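Local coordinates for alpha-/beta-galactoside alpha-2,3-sialyltransferase (Photobacterium phosphoreum, PDB 2ZWI), which probably transfers sialic acid from a CMP-linked donor onto galactosides through an alpha-2,3 linkage, as a bacterial GT-B glycosyltransferase that binds CMP, at residues 115-118 with 119-122; 351-354 with 355-358; 124-127 with 128-132. All coordinates share one frame; numbering follows the deposited sequence. Where two conformers were deposited one is given.

Interaction 1: residues 115-118 with 119-122; sequences AEYV and RLYD
Y117 and L120, three residues apart on one helix, lie side by side and point the same way, L120 CD1 coming obliquely to the ring at 4.0 Å from Y117 CD2. The L120 side chain also lies against its own helix. With CG anti to its carbonyl carbon (chi1 -72°), the branch leans back over the preceding turn, and L120 CG packs at 3.1 Å from E116 O, the same oxygen that L120 N bonds at 2.8 Å. R119 repeats this geometry one residue earlier: its CG is 3.3 Å from A115 O, which accepts the R119 N-H in a nearly straight bond (165°). Beyond CG the arginine runs extended and carries the guanidinium off to N154, where NH1 is hydrogen-bonded. V118 and D122 form the next parallel pair. V118 CG1, anti to its backbone N, runs alongside the carboxylate, 3.9 Å from D122 OD2. Here a polar group meets a methyl, and OD2 also sits 3.4 Å from V118 O, an acceptor facing an acceptor, so the group gains no hydrogen bond from this neighbour. Y117 OH and E116 OE1 find partners outside the segments: D111 and R174 N for the hydroxyl, D112 N for the carboxylate. Y121 N to Y117 O and D122 N to V118 O (both 3.0 Å) complete the unbroken i to i+4 bonding of a regular alpha-helix. Helix 114-125 follows strand 104-110 of a seven-stranded parallel sheet, in a GT-B fold, and the side chain of A115 is about 8 Å from the bound cytidine monophosphate.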
ATOM      1  N   ALA A 115      -0.711   8.173   2.005  1.00 11.75           N
ATOM      2  CA  ALA A 115      -1.229   8.867   3.196  1.00 12.28           C
ATOM      3  C   ALA A 115      -0.282   8.808   4.396  1.00 12.29           C
ATOM      4  O   ALA A 115      -0.044   9.836   5.037  1.00 11.96           O
ATOM      5  CB  ALA A 115      -2.619   8.352   3.579  1.00 11.85           C
ATOM      6  N   GLU A 116       0.267   7.627   4.702  1.00 12.69           N
ATOM      7  CA  GLU A 116       1.231   7.522   5.806  1.00 12.95           C
ATOM      8  C   GLU A 116       2.431   8.446   5.592  1.00 12.50           C
ATOM      9  O   GLU A 116       2.937   9.035   6.543  1.00 12.47           O
ATOM     10  CB  GLU A 116       1.722   6.085   6.015  1.00 13.54           C
ATOM     11  CG  GLU A 116       0.741   5.171   6.731  1.00 15.17           C
ATOM     12  CD  GLU A 116      -0.238   4.493   5.777  1.00 17.42           C
ATOM     13  OE1 GLU A 116      -0.720   3.376   6.096  1.00 16.93           O
ATOM     14  OE2 GLU A 116      -0.519   5.066   4.703  1.00 18.95           O
ATOM     15  N   TYR A 117       2.859   8.580   4.335  1.00 12.28           N
ATOM     16  CA  TYR A 117       4.063   9.350   3.984  1.00 12.35           C
ATOM     17  C   TYR A 117       3.817  10.853   3.971  1.00 12.41           C
ATOM     18  O   TYR A 117       4.697  11.637   4.350  1.00 12.73           O
ATOM     19  CB  TYR A 117       4.716   8.786   2.698  1.00 11.93           C
ATOM     20  CG  TYR A 117       5.268   7.420   3.025  1.00 12.86           C
ATOM     21  CD1 TYR A 117       4.469   6.277   2.918  1.00 12.79           C
ATOM     22  CD2 TYR A 117       6.555   7.277   3.550  1.00 12.59           C
ATOM     23  CE1 TYR A 117       4.955   5.025   3.290  1.00 13.45           C
ATOM     24  CE2 TYR A 117       7.050   6.024   3.910  1.00 13.25           C
ATOM     25  CZ  TYR A 117       6.241   4.913   3.788  1.00 12.56           C
ATOM     26  OH  TYR A 117       6.728   3.687   4.161  1.00 13.71           O
ATOM     27  N   VAL A 118       2.608  11.249   3.580  1.00 12.53           N
ATOM     28  CA  VAL A 118       2.150  12.639   3.747  1.00 12.51           C
ATOM     29  C   VAL A 118       2.103  13.007   5.242  1.00 12.78           C
ATOM     30  O   VAL A 118       2.598  14.063   5.657  1.00 12.30           O
ATOM     31  CB  VAL A 118       0.791  12.883   3.025  1.00 12.47           C
ATOM     32  CG1 VAL A 118       0.192  14.244   3.396  1.00 13.61           C
ATOM     33  CG2 VAL A 118       0.988  12.811   1.503  1.00 11.54           C
ATOM     34  N   ARG A 119       1.550  12.105   6.054  1.00 12.77           N
ATOM     35  CA  ARG A 119       1.493  12.307   7.490  1.00 12.89           C
ATOM     36  C   ARG A 119       2.880  12.339   8.152  1.00 12.67           C
ATOM     37  O   ARG A 119       3.131  13.182   9.027  1.00 12.30           O
ATOM     38  CB  ARG A 119       0.549  11.284   8.123  1.00 13.25           C
ATOM     39  CG  ARG A 119      -0.897  11.569   7.747  1.00 15.01           C
ATOM     40  CD  ARG A 119      -1.873  10.520   8.229  1.00 17.53           C
ATOM     41  NE  ARG A 119      -3.229  10.825   7.751  1.00 18.70           N
ATOM     42  CZ  ARG A 119      -4.323  10.692   8.490  1.00 20.92           C
ATOM     43  NH1 ARG A 119      -4.233  10.285   9.748  1.00 22.60           N
ATOM     44  NH2 ARG A 119      -5.508  10.982   7.984  1.00 21.62           N
ATOM     45  N   LEU A 120       3.784  11.460   7.716  1.00 12.50           N
ATOM     46  CA  LEU A 120       5.176  11.477   8.200  1.00 12.58           C
ATOM     47  C   LEU A 120       5.907  12.789   7.874  1.00 12.73           C
ATOM     48  O   LEU A 120       6.631  13.337   8.718  1.00 12.88           O
ATOM     49  CB  LEU A 120       5.956  10.280   7.657  1.00 12.78           C
ATOM     50  CG  LEU A 120       5.573   8.922   8.262  1.00 12.52           C
ATOM     51  CD1 LEU A 120       6.202   7.769   7.486  1.00 13.81           C
ATOM     52  CD2 LEU A 120       5.986   8.888   9.713  1.00 12.42           C
ATOM     53  N   TYR A 121       5.719  13.289   6.654  1.00 12.69           N
ATOM     54  CA  TYR A 121       6.304  14.569   6.280  1.00 12.76           C
ATOM     55  C   TYR A 121       5.792  15.691   7.185  1.00 12.44           C
ATOM     56  O   TYR A 121       6.575  16.471   7.724  1.00 11.93           O
ATOM     57  CB  TYR A 121       6.037  14.916   4.814  1.00 13.32           C
ATOM     58  CG  TYR A 121       6.709  16.209   4.421  1.00 13.66           C
ATOM     59  CD1 TYR A 121       8.048  16.218   4.035  1.00 14.25           C
ATOM     60  CD2 TYR A 121       6.029  17.423   4.478  1.00 14.72           C
ATOM     61  CE1 TYR A 121       8.692  17.392   3.704  1.00 15.17           C
ATOM     62  CE2 TYR A 121       6.675  18.630   4.129  1.00 14.05           C
ATOM     63  CZ  TYR A 121       8.006  18.591   3.744  1.00 14.70           C
ATOM     64  OH  TYR A 121       8.676  19.747   3.399  1.00 15.67           O
ATOM     65  N   ASP A 122       4.475  15.749   7.353  1.00 12.61           N
ATOM     66  CA  ASP A 122       3.842  16.768   8.181  1.00 13.27           C
ATOM     67  C   ASP A 122       4.362  16.703   9.619  1.00 12.86           C
ATOM     68  O   ASP A 122       4.742  17.718  10.199  1.00 12.79           O
ATOM     69  CB  ASP A 122       2.316  16.633   8.130  1.00 13.52           C
ATOM     70  CG  ASP A 122       1.712  17.156   6.815  1.00 16.46           C
ATOM     71  OD1 ASP A 122       2.325  18.019   6.160  1.00 18.87           O
ATOM     72  OD2 ASP A 122       0.602  16.708   6.448  1.00 19.83           O
TER

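Interaction 2: residues 351-354 with 355-358; sequences LIQV and MIEL
L351 and M355, one helical turn apart, pack side by side, with L351 CG 4.0 Å from M355 SD. The methionine's first torsion (chi1 -69°) and extended second one bring SD alongside the leucine, and the bend at chi3 turns only CE. The second apolar pair, I352 and I356, repeats the parallel placement: I352 CG2 touches I356 CD1 at 3.8 Å. V354 and L358 do likewise in the modelled valine conformer, CG1 to CD1 at 3.9 Å. Backbone hydrogen bonds form the next group. M355 N bonds L351 O at 3.2 Å, I356 N reaches I352 O in the carbonyl plane at 3.0 Å, and E357 N meets Q353 O at 2.9 Å with an almost straight N-H (168°). The bond from L358 N to V354 O closes the last turn, since L358 itself has left the helix. A third kind of contact sets carbon against these acceptors: M355 CG is 3.2 Å from L351 O and E357 CG 3.2 Å from Q353 O, so each carbonyl is covered as well as bonded. Around helix 350-357, M355 packs on strand 334-340 and helix 325-328, while L351, Q353 and V354 meet S114, V118 and Y121 of helix 114-125.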
ATOM      1  N   LEU A 351       3.063  15.925  -0.146  1.00 13.99           N
ATOM      2  CA  LEU A 351       3.163  14.794  -1.052  1.00 14.09           C
ATOM      3  C   LEU A 351       4.347  14.971  -2.003  1.00 13.71           C
ATOM      4  O   LEU A 351       5.143  14.046  -2.185  1.00 13.73           O
ATOM      5  CB  LEU A 351       1.842  14.558  -1.804  1.00 13.72           C
ATOM      6  CG  LEU A 351       1.812  13.363  -2.769  1.00 13.53           C
ATOM      7  CD1 LEU A 351       1.830  11.991  -2.038  1.00 13.05           C
ATOM      8  CD2 LEU A 351       0.631  13.466  -3.721  1.00 14.00           C
ATOM      9  N   ILE A 352       4.486  16.166  -2.576  1.00 13.82           N
ATOM     10  CA  ILE A 352       5.601  16.449  -3.485  1.00 12.87           C
ATOM     11  C   ILE A 352       6.933  16.334  -2.743  1.00 12.97           C
ATOM     12  O   ILE A 352       7.849  15.657  -3.212  1.00 12.47           O
ATOM     13  CB  ILE A 352       5.477  17.852  -4.138  1.00 13.14           C
ATOM     14  CG1 ILE A 352       4.289  17.884  -5.112  1.00 13.24           C
ATOM     15  CG2 ILE A 352       6.793  18.258  -4.807  1.00 12.32           C
ATOM     16  CD1 ILE A 352       4.027  19.223  -5.785  1.00 13.49           C
ATOM     17  N   GLN A 353       7.030  16.990  -1.588  1.00 12.17           N
ATOM     18  CA  GLN A 353       8.279  16.994  -0.833  1.00 12.09           C
ATOM     19  C   GLN A 353       8.731  15.615  -0.331  1.00 11.57           C
ATOM     20  O   GLN A 353       9.920  15.313  -0.386  1.00 11.18           O
ATOM     21  CB  GLN A 353       8.270  18.030   0.302  1.00 11.72           C
ATOM     22  CG  GLN A 353       8.183  19.492  -0.162  1.00 12.63           C
ATOM     23  CD  GLN A 353       9.277  19.886  -1.142  1.00 14.51           C
ATOM     24  OE1 GLN A 353       8.995  20.447  -2.197  1.00 16.41           O
ATOM     25  NE2 GLN A 353      10.527  19.573  -0.809  1.00 13.32           N
ATOM     26  N   VAL A 354       7.809  14.786   0.156  1.00 11.53           N
ATOM     27  CA  VAL A 354       8.175  13.429   0.608  0.50 11.73           C
ATOM     28  C   VAL A 354       8.663  12.591  -0.565  1.00 11.53           C
ATOM     29  O   VAL A 354       9.573  11.766  -0.420  1.00 11.70           O
ATOM     30  CB  VAL A 354       7.018  12.638   1.280  0.50 11.70           C
ATOM     31  CG1 VAL A 354       7.584  11.496   2.133  0.50 12.09           C
ATOM     32  CG2 VAL A 354       6.180  13.510   2.138  0.50 12.84           C
ATOM     33  N   MET A 355       8.059  12.797  -1.733  1.00 11.54           N
ATOM     34  CA  MET A 355       8.440  12.041  -2.934  1.00 12.18           C
ATOM     35  C   MET A 355       9.818  12.475  -3.438  1.00 11.96           C
ATOM     36  O   MET A 355      10.614  11.642  -3.887  1.00 11.63           O
ATOM     37  CB  MET A 355       7.359  12.130  -4.013  1.00 12.09           C
ATOM     38  CG  MET A 355       6.074  11.370  -3.610  1.00 12.55           C
ATOM     39  SD  MET A 355       4.677  11.476  -4.752  1.00 14.00           S
ATOM     40  CE  MET A 355       5.103  10.188  -5.918  1.00 14.10           C
ATOM     41  N   ILE A 356      10.121  13.768  -3.326  1.00 12.33           N
ATOM     42  CA  ILE A 356      11.480  14.240  -3.633  1.00 12.49           C
ATOM     43  C   ILE A 356      12.506  13.663  -2.650  1.00 12.76           C
ATOM     44  O   ILE A 356      13.534  13.114  -3.071  1.00 12.47           O
ATOM     45  CB  ILE A 356      11.555  15.786  -3.707  1.00 12.10           C
ATOM     46  CG1 ILE A 356      10.886  16.283  -4.993  1.00 12.17           C
ATOM     47  CG2 ILE A 356      13.004  16.276  -3.620  1.00 11.91           C
ATOM     48  CD1 ILE A 356      10.528  17.789  -4.968  1.00 12.95           C
ATOM     49  N   GLU A 357      12.216  13.767  -1.352  1.00 13.34           N
ATOM     50  CA  GLU A 357      13.131  13.271  -0.303  1.00 14.67           C
ATOM     51  C   GLU A 357      13.461  11.783  -0.422  1.00 14.44           C
ATOM     52  O   GLU A 357      14.591  11.365  -0.129  1.00 14.60           O
ATOM     53  CB  GLU A 357      12.589  13.576   1.098  1.00 15.27           C
ATOM     54  CG  GLU A 357      12.528  15.063   1.435  1.00 19.35           C
ATOM     55  CD  GLU A 357      13.887  15.748   1.318  1.00 24.25           C
ATOM     56  OE1 GLU A 357      14.000  16.748   0.574  1.00 26.18           O
ATOM     57  OE2 GLU A 357      14.842  15.264   1.959  1.00 27.68           O
ATOM     58  N   LEU A 358      12.483  10.995  -0.869  1.00 13.55           N
ATOM     59  CA  LEU A 358      12.652   9.550  -1.066  1.00 13.50           C
ATOM     60  C   LEU A 358      13.259   9.173  -2.414  1.00 13.88           C
ATOM     61  O   LEU A 358      13.393   7.989  -2.734  1.00 13.78           O
ATOM     62  CB  LEU A 358      11.301   8.846  -0.906  1.00 12.63           C
ATOM     63  CG  LEU A 358      10.794   8.753   0.535  1.00 10.97           C
ATOM     64  CD1 LEU A 358       9.333   8.383   0.531  1.00  9.88           C
ATOM     65  CD2 LEU A 358      11.601   7.721   1.299  1.00  9.70           C
TER

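Interaction 3: residues 124-127 with 128-132; sequences SRLP and ESEQE
The Q131 carboxamide meets the L126 carbonyl through its nitrogen: NE2 donates to L126 O at 3.1 Å, in a fairly straight bond (160°), and the oxygen lies close to the plane of the amide. The donor, in turn, is tilted out of the carbonyl plane. A second bond from NE2, to P183 O, fixes the rotation of this buried amide. The other flat group, the R125 guanidinium, holds S124 OG at its edge and in its plane, gripping that one oxygen side-on with NE at 3.3 Å and NH2 at 3.1 Å. S124 OG is bonded to Y121 O as well, and the arginine makes a cation-pi contact with the Y121 ring. The P127 ring is crossed obliquely by E130, whose OE2 lies 3.4 Å from P127 CD. That approach follows from a glutamate with CG anti to its backbone N (chi1 -172°) and extended beyond, which runs it back toward the proline. In its modelled conformer L126 crosses E130 at about a right angle, CD2 lying 3.7 Å from E130 CG, while Q131 CG packs 3.8 Å from L126 CB. P127 O heads the new helix: it accepts Q131 N at 3.0 Å (168°) and E130 N in a weak, bent bond. This is a short connection between consecutive helices: the chain passes from the weakly bonded end region of helix 114-125 into helix 128-147, with P127 as N-cap and a first-turn glutamine tied back to the linker.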
ATOM      1  N   SER A 124       7.176  15.488  10.615  1.00 13.24           N
ATOM      2  CA  SER A 124       8.591  15.879  10.609  1.00 13.66           C
ATOM      3  C   SER A 124       8.796  17.395  10.624  1.00 14.57           C
ATOM      4  O   SER A 124       9.879  17.858  10.968  1.00 14.82           O
ATOM      5  CB  SER A 124       9.335  15.284   9.402  1.00 13.01           C
ATOM      6  OG  SER A 124       9.150  16.070   8.243  1.00 12.20           O
ATOM      7  N   ARG A 125       7.773  18.152  10.229  1.00 15.68           N
ATOM      8  CA  ARG A 125       7.837  19.633  10.260  1.00 16.92           C
ATOM      9  C   ARG A 125       7.686  20.181  11.676  1.00 16.93           C
ATOM     10  O   ARG A 125       8.068  21.332  11.948  1.00 16.82           O
ATOM     11  CB  ARG A 125       6.747  20.271   9.374  1.00 17.33           C
ATOM     12  CG  ARG A 125       6.753  19.897   7.875  1.00 19.71           C
ATOM     13  CD  ARG A 125       8.032  20.288   7.168  1.00 23.27           C
ATOM     14  NE  ARG A 125       9.018  19.220   7.292  1.00 27.09           N
ATOM     15  CZ  ARG A 125      10.241  19.242   6.772  1.00 29.47           C
ATOM     16  NH1 ARG A 125      10.667  20.295   6.071  1.00 30.76           N
ATOM     17  NH2 ARG A 125      11.044  18.203   6.958  1.00 29.51           N
ATOM     18  N   LEU A 126       7.114  19.368  12.569  1.00 17.02           N
ATOM     19  CA  LEU A 126       6.897  19.765  13.963  0.50 17.01           C
ATOM     20  C   LEU A 126       8.229  19.970  14.669  1.00 17.23           C
ATOM     21  O   LEU A 126       9.192  19.267  14.375  1.00 17.23           O
ATOM     22  CB  LEU A 126       6.077  18.706  14.705  0.50 16.97           C
ATOM     23  CG  LEU A 126       4.549  18.728  14.647  0.50 16.80           C
ATOM     24  CD1 LEU A 126       4.003  18.389  13.278  0.50 17.18           C
ATOM     25  CD2 LEU A 126       4.014  17.754  15.660  0.50 16.91           C
ATOM     26  N   PRO A 127       8.307  20.944  15.602  1.00 17.67           N
ATOM     27  CA  PRO A 127       9.579  21.004  16.317  1.00 18.17           C
ATOM     28  C   PRO A 127       9.807  19.712  17.112  1.00 18.67           C
ATOM     29  O   PRO A 127       8.847  19.038  17.495  1.00 18.63           O
ATOM     30  CB  PRO A 127       9.427  22.226  17.239  1.00 18.22           C
ATOM     31  CG  PRO A 127       7.966  22.490  17.316  1.00 18.54           C
ATOM     32  CD  PRO A 127       7.360  21.989  16.039  1.00 17.75           C
ATOM     33  N   GLU A 128      11.071  19.365  17.326  1.00 19.07           N
ATOM     34  CA  GLU A 128      11.444  18.100  17.957  1.00 19.63           C
ATOM     35  C   GLU A 128      10.738  17.860  19.298  1.00 19.19           C
ATOM     36  O   GLU A 128      10.237  16.767  19.555  1.00 18.72           O
ATOM     37  CB  GLU A 128      12.968  18.010  18.098  1.00 19.46           C
ATOM     38  CG  GLU A 128      13.469  16.787  18.861  1.00 21.19           C
ATOM     39  CD  GLU A 128      14.971  16.630  18.772  1.00 21.45           C
ATOM     40  OE1 GLU A 128      15.658  16.978  19.747  1.00 24.73           O
ATOM     41  OE2 GLU A 128      15.469  16.172  17.720  1.00 23.74           O
ATOM     42  N   SER A 129      10.674  18.892  20.136  1.00 19.26           N
ATOM     43  CA  SER A 129      10.007  18.772  21.426  1.00 18.82           C
ATOM     44  C   SER A 129       8.509  18.450  21.277  1.00 18.43           C
ATOM     45  O   SER A 129       7.946  17.758  22.118  1.00 18.09           O
ATOM     46  CB  SER A 129      10.185  20.051  22.230  1.00 19.13           C
ATOM     47  OG  SER A 129       9.455  21.092  21.612  1.00 19.68           O
ATOM     48  N   GLU A 130       7.870  18.971  20.229  1.00 17.68           N
ATOM     49  CA  GLU A 130       6.450  18.702  19.990  1.00 17.78           C
ATOM     50  C   GLU A 130       6.232  17.278  19.485  1.00 16.42           C
ATOM     51  O   GLU A 130       5.265  16.616  19.882  1.00 16.09           O
ATOM     52  CB  GLU A 130       5.829  19.731  19.031  1.00 17.77           C
ATOM     53  CG  GLU A 130       4.306  19.593  18.909  1.00 19.92           C
ATOM     54  CD  GLU A 130       3.637  20.719  18.121  1.00 20.57           C
ATOM     55  OE1 GLU A 130       2.381  20.793  18.147  1.00 23.01           O
ATOM     56  OE2 GLU A 130       4.352  21.528  17.483  1.00 24.25           O
ATOM     57  N   GLN A 131       7.131  16.813  18.617  1.00 15.40           N
ATOM     58  CA  GLN A 131       7.175  15.404  18.208  1.00 14.78           C
ATOM     59  C   GLN A 131       7.268  14.467  19.415  1.00 14.78           C
ATOM     60  O   GLN A 131       6.461  13.533  19.554  1.00 13.72           O
ATOM     61  CB  GLN A 131       8.369  15.150  17.292  1.00 14.89           C
ATOM     62  CG  GLN A 131       8.256  15.784  15.918  1.00 14.71           C
ATOM     63  CD  GLN A 131       9.379  15.350  15.001  1.00 15.22           C
ATOM     64  OE1 GLN A 131       9.839  14.217  15.070  1.00 15.53           O
ATOM     65  NE2 GLN A 131       9.813  16.247  14.125  1.00 14.55           N
ATOM     66  N   GLU A 132       8.257  14.715  20.280  1.00 14.52           N
ATOM     67  CA  GLU A 132       8.442  13.899  21.481  1.00 15.38           C
ATOM     68  C   GLU A 132       7.213  13.927  22.381  1.00 15.59           C
ATOM     69  O   GLU A 132       6.856  12.911  22.979  1.00 15.78           O
ATOM     70  CB  GLU A 132       9.636  14.380  22.283  1.00 15.45           C
ATOM     71  CG  GLU A 132      10.970  14.112  21.627  1.00 15.67           C
ATOM     72  CD  GLU A 132      12.100  14.665  22.444  1.00 16.52           C
ATOM     73  OE1 GLU A 132      11.883  14.949  23.652  1.00 17.63           O
ATOM     74  OE2 GLU A 132      13.201  14.830  21.897  1.00 15.53           O
TER

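Interactions 1 and 3 share helix 114-125, the first lying along its body and the second at its end, where the chain passes to helix 128-147. Interaction 2, on helix 350-357, is the most buried of the three and largely apolar. It meets interaction 1 directly: Y121 CE1 is 3.5 Å from Q353 CB, and V118 CG2 is 3.7 Å from L351 CD1, so the two helices pack against each other near the CMP site. Interaction 1 is mixed, with an apolar flank, an exposed D122 and a partly exposed R119. Interaction 3, farthest from the chain centre, adds a side-chain to backbone bond and N-cap bonds to modest packing, and does not touch interaction 2.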